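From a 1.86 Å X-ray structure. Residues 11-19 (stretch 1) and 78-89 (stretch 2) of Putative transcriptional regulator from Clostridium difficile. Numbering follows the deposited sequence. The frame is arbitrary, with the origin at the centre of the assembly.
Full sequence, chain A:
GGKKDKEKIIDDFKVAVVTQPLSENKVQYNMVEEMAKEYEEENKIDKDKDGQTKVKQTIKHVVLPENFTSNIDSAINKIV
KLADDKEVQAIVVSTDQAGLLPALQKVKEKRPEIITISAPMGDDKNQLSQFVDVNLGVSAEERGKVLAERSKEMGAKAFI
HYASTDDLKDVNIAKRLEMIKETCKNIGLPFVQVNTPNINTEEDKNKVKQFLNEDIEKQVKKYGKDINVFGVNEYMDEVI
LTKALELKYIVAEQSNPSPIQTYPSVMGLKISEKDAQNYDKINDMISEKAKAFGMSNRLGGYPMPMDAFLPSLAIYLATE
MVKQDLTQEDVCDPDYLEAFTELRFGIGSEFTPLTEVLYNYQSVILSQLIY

Stretch 1, residues 11-19: DDFKVAVVT
Stretch 2, residues 78-89: KIVKLADDKEVQ

One lysine, K14, does most of the joining here: its backbone pairs two parallel strands while its ammonium group clamps the turn that leads into the second. NZ of K14 lies 2.8 Å from OD2 of D85 in a hydrogen-bonded salt bridge, and a longer bridge places the same NZ 3.7 Å from OE1 of E87. To reach them the side chain runs out with chi1 m (-60°), chi2 and chi3 t, and chi4 at 148°.

The principle illustrated is that a parallel strand residue bonds to the two neighbours of its partner. K14 (phi/psi -114/140) is in register with V88 (-66/114), their CA atoms 4.5 Å apart, yet N of K14 donates to O of E87 at 2.8 Å and N of Q89 donates to O of K14 at 3.0 Å, both nearly linear. CA of V88 adds a C-H contact to O of K14 at 3.6 Å.

The turn is itself braced. D85 to V88 form a type I turn, with K86 at -62/-20 and E87 at -89/-20; N of V88 donates to O of D85 at 3.2 Å. D85, chi1 t, accepts at OD1 from N of E87 (3.0 Å), leaving OD2 to meet the lysine.

Farther along strand 13-19 the contact becomes apolar. Alternation sends A16 and V18 toward stretch 2 and V15 and V17 away. CB of A16 sits 3.8 Å from CD1 of L82 (m, t) and 4.2 Å from CG1 of V88 (t); CG2 of V18 (t) lies 4.1 Å from CG1 of I79 (m, t), on the helix preceding the 3-10 segment 81-84.

At the strand's start, CB of F13 (chi1 p) packs 3.5 Å from CG of Q89 (m, m). One water donates to O of D12 (2.7 Å) and accepts from NE2 of Q89 (3.3 Å).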

# COMPACT_ATOMS: atom_id res chain seq x y z
N ASP A 11 30.74 9.19 -3.71
CA ASP A 11 30.69 8.74 -5.10
C ASP A 11 29.26 8.76 -5.65
O ASP A 11 28.29 8.52 -4.92
CB ASP A 11 31.23 7.31 -5.25
CG ASP A 11 32.74 7.19 -5.02
OD1 ASP A 11 33.48 8.18 -5.17
OD2 ASP A 11 33.18 6.07 -4.71
N ASP A 12 29.14 9.00 -6.94
CA ASP A 12 27.86 8.82 -7.61
C ASP A 12 27.40 7.37 -7.39
O ASP A 12 28.23 6.46 -7.33
CB ASP A 12 27.99 9.16 -9.09
CG ASP A 12 28.33 10.63 -9.33
OD1 ASP A 12 28.16 11.48 -8.41
OD2 ASP A 12 28.76 10.94 -10.46
N PHE A 13 26.10 7.17 -7.21
CA PHE A 13 25.66 5.85 -6.76
C PHE A 13 24.39 5.38 -7.43
O PHE A 13 23.71 6.14 -8.12
CB PHE A 13 25.54 5.84 -5.23
CG PHE A 13 24.50 6.77 -4.68
CD1 PHE A 13 24.78 8.12 -4.47
CD2 PHE A 13 23.23 6.29 -4.33
CE1 PHE A 13 23.83 8.98 -3.94
CE2 PHE A 13 22.26 7.15 -3.81
CZ PHE A 13 22.57 8.51 -3.60
N LYS A 14 24.11 4.09 -7.29
CA LYS A 14 22.84 3.52 -7.76
C LYS A 14 21.99 3.02 -6.57
O LYS A 14 22.52 2.49 -5.57
CB LYS A 14 23.08 2.36 -8.73
CG LYS A 14 23.85 2.72 -10.01
CD LYS A 14 23.94 1.51 -10.93
CE LYS A 14 24.71 1.79 -12.23
NZ LYS A 14 25.41 0.56 -12.68
N VAL A 15 20.69 3.27 -6.66
CA VAL A 15 19.71 2.65 -5.78
C VAL A 15 18.99 1.59 -6.59
O VAL A 15 18.25 1.90 -7.53
CB VAL A 15 18.71 3.69 -5.24
CG1 VAL A 15 17.67 3.01 -4.32
CG2 VAL A 15 19.45 4.81 -4.46
N ALA A 16 19.23 0.33 -6.27
CA ALA A 16 18.58 -0.76 -6.99
C ALA A 16 17.20 -0.97 -6.38
O ALA A 16 17.08 -0.97 -5.16
CB ALA A 16 19.42 -2.05 -6.91
N VAL A 17 16.18 -1.14 -7.23
CA VAL A 17 14.82 -1.32 -6.80
C VAL A 17 14.24 -2.55 -7.48
O VAL A 17 14.11 -2.60 -8.71
CB VAL A 17 13.93 -0.08 -7.11
CG1 VAL A 17 12.56 -0.28 -6.54
CG2 VAL A 17 14.57 1.20 -6.52
N VAL A 18 13.86 -3.55 -6.67
CA VAL A 18 13.34 -4.81 -7.16
C VAL A 18 11.82 -4.84 -7.07
O VAL A 18 11.24 -4.63 -5.99
CB VAL A 18 13.92 -5.98 -6.32
CG1 VAL A 18 13.41 -7.36 -6.85
CG2 VAL A 18 15.42 -5.89 -6.30
N THR A 19 11.17 -5.08 -8.20
CA THR A 19 9.73 -5.24 -8.23
C THR A 19 9.35 -6.47 -9.04
O THR A 19 10.17 -7.01 -9.77
CB THR A 19 9.02 -4.03 -8.88
OG1 THR A 19 9.16 -4.11 -10.29
CG2 THR A 19 9.60 -2.69 -8.39
N LYS A 78 19.18 -13.14 -9.22
CA LYS A 78 18.99 -11.82 -9.85
C LYS A 78 19.32 -10.69 -8.86
O LYS A 78 19.94 -9.69 -9.22
CB LYS A 78 17.53 -11.69 -10.35
CG LYS A 78 17.30 -10.61 -11.41
CD LYS A 78 16.16 -10.96 -12.41
CE LYS A 78 16.28 -10.02 -13.63
NZ LYS A 78 15.08 -9.91 -14.56
N ILE A 79 18.93 -10.86 -7.61
CA ILE A 79 19.22 -9.84 -6.60
C ILE A 79 20.68 -9.89 -6.15
O ILE A 79 21.32 -8.85 -5.98
CB ILE A 79 18.25 -9.95 -5.37
CG1 ILE A 79 16.79 -9.75 -5.80
CG2 ILE A 79 18.63 -8.94 -4.24
CD1 ILE A 79 15.78 -10.07 -4.67
N VAL A 80 21.21 -11.10 -5.95
CA VAL A 80 22.53 -11.25 -5.33
C VAL A 80 23.65 -10.71 -6.24
O VAL A 80 24.66 -10.19 -5.75
CB VAL A 80 22.81 -12.73 -4.94
CG1 VAL A 80 24.26 -12.90 -4.51
CG2 VAL A 80 21.85 -13.16 -3.84
N LYS A 81 23.45 -10.82 -7.55
CA LYS A 81 24.36 -10.22 -8.53
C LYS A 81 24.55 -8.71 -8.39
O LYS A 81 25.57 -8.18 -8.82
CB LYS A 81 23.89 -10.51 -9.96
CG LYS A 81 23.93 -11.99 -10.42
CD LYS A 81 25.30 -12.66 -10.28
CE LYS A 81 25.39 -13.91 -11.14
NZ LYS A 81 26.02 -13.64 -12.47
N LEU A 82 23.58 -8.02 -7.78
CA LEU A 82 23.68 -6.55 -7.59
C LEU A 82 24.90 -6.19 -6.75
O LEU A 82 25.45 -5.09 -6.86
CB LEU A 82 22.40 -6.00 -6.94
CG LEU A 82 21.07 -6.19 -7.70
CD1 LEU A 82 19.87 -5.87 -6.82
CD2 LEU A 82 21.05 -5.34 -8.95
N ALA A 83 25.32 -7.14 -5.93
CA ALA A 83 26.51 -7.00 -5.11
C ALA A 83 27.79 -6.81 -5.93
O ALA A 83 28.78 -6.29 -5.42
CB ALA A 83 26.65 -8.22 -4.22
N ASP A 84 27.79 -7.23 -7.20
CA ASP A 84 29.01 -7.13 -8.03
C ASP A 84 29.17 -5.70 -8.56
O ASP A 84 30.27 -5.30 -8.94
CB ASP A 84 29.00 -8.14 -9.19
CG ASP A 84 28.90 -9.59 -8.72
OD1 ASP A 84 28.99 -9.85 -7.51
OD2 ASP A 84 28.71 -10.47 -9.58
N ASP A 85 28.08 -4.94 -8.58
CA ASP A 85 28.09 -3.59 -9.11
C ASP A 85 28.54 -2.67 -7.98
O ASP A 85 27.81 -2.44 -7.01
CB ASP A 85 26.69 -3.23 -9.63
CG ASP A 85 26.62 -1.90 -10.35
OD1 ASP A 85 27.39 -0.95 -10.01
OD2 ASP A 85 25.76 -1.78 -11.26
N LYS A 86 29.75 -2.14 -8.13
CA LYS A 86 30.41 -1.29 -7.15
C LYS A 86 29.67 0.02 -6.85
O LYS A 86 29.88 0.64 -5.81
CB LYS A 86 31.84 -1.01 -7.63
CG LYS A 86 32.69 -0.15 -6.71
CD LYS A 86 34.17 -0.54 -6.82
CE LYS A 86 35.12 0.58 -6.40
NZ LYS A 86 34.60 1.39 -5.25
N GLU A 87 28.80 0.44 -7.77
CA GLU A 87 28.08 1.70 -7.62
C GLU A 87 26.74 1.55 -6.87
O GLU A 87 26.21 2.53 -6.37
CB GLU A 87 27.83 2.32 -9.01
CG GLU A 87 29.13 2.50 -9.82
CD GLU A 87 28.93 3.40 -11.03
OE1 GLU A 87 28.00 3.13 -11.82
OE2 GLU A 87 29.69 4.37 -11.19
N VAL A 88 26.21 0.32 -6.81
CA VAL A 88 25.02 -0.00 -6.02
C VAL A 88 25.31 0.17 -4.54
O VAL A 88 26.14 -0.56 -3.96
CB VAL A 88 24.48 -1.44 -6.31
CG1 VAL A 88 23.30 -1.80 -5.36
CG2 VAL A 88 24.02 -1.56 -7.76
N GLN A 89 24.64 1.17 -3.94
CA GLN A 89 24.80 1.49 -2.54
C GLN A 89 23.54 1.25 -1.69
O GLN A 89 23.62 1.33 -0.46
CB GLN A 89 25.26 2.94 -2.41
CG GLN A 89 26.59 3.23 -3.08
CD GLN A 89 27.74 2.51 -2.42
OE1 GLN A 89 27.65 2.15 -1.24
NE2 GLN A 89 28.82 2.26 -3.16
O HOH W 1 28.81 4.71 -5.33
O HOH W 2 30.33 6.30 -9.38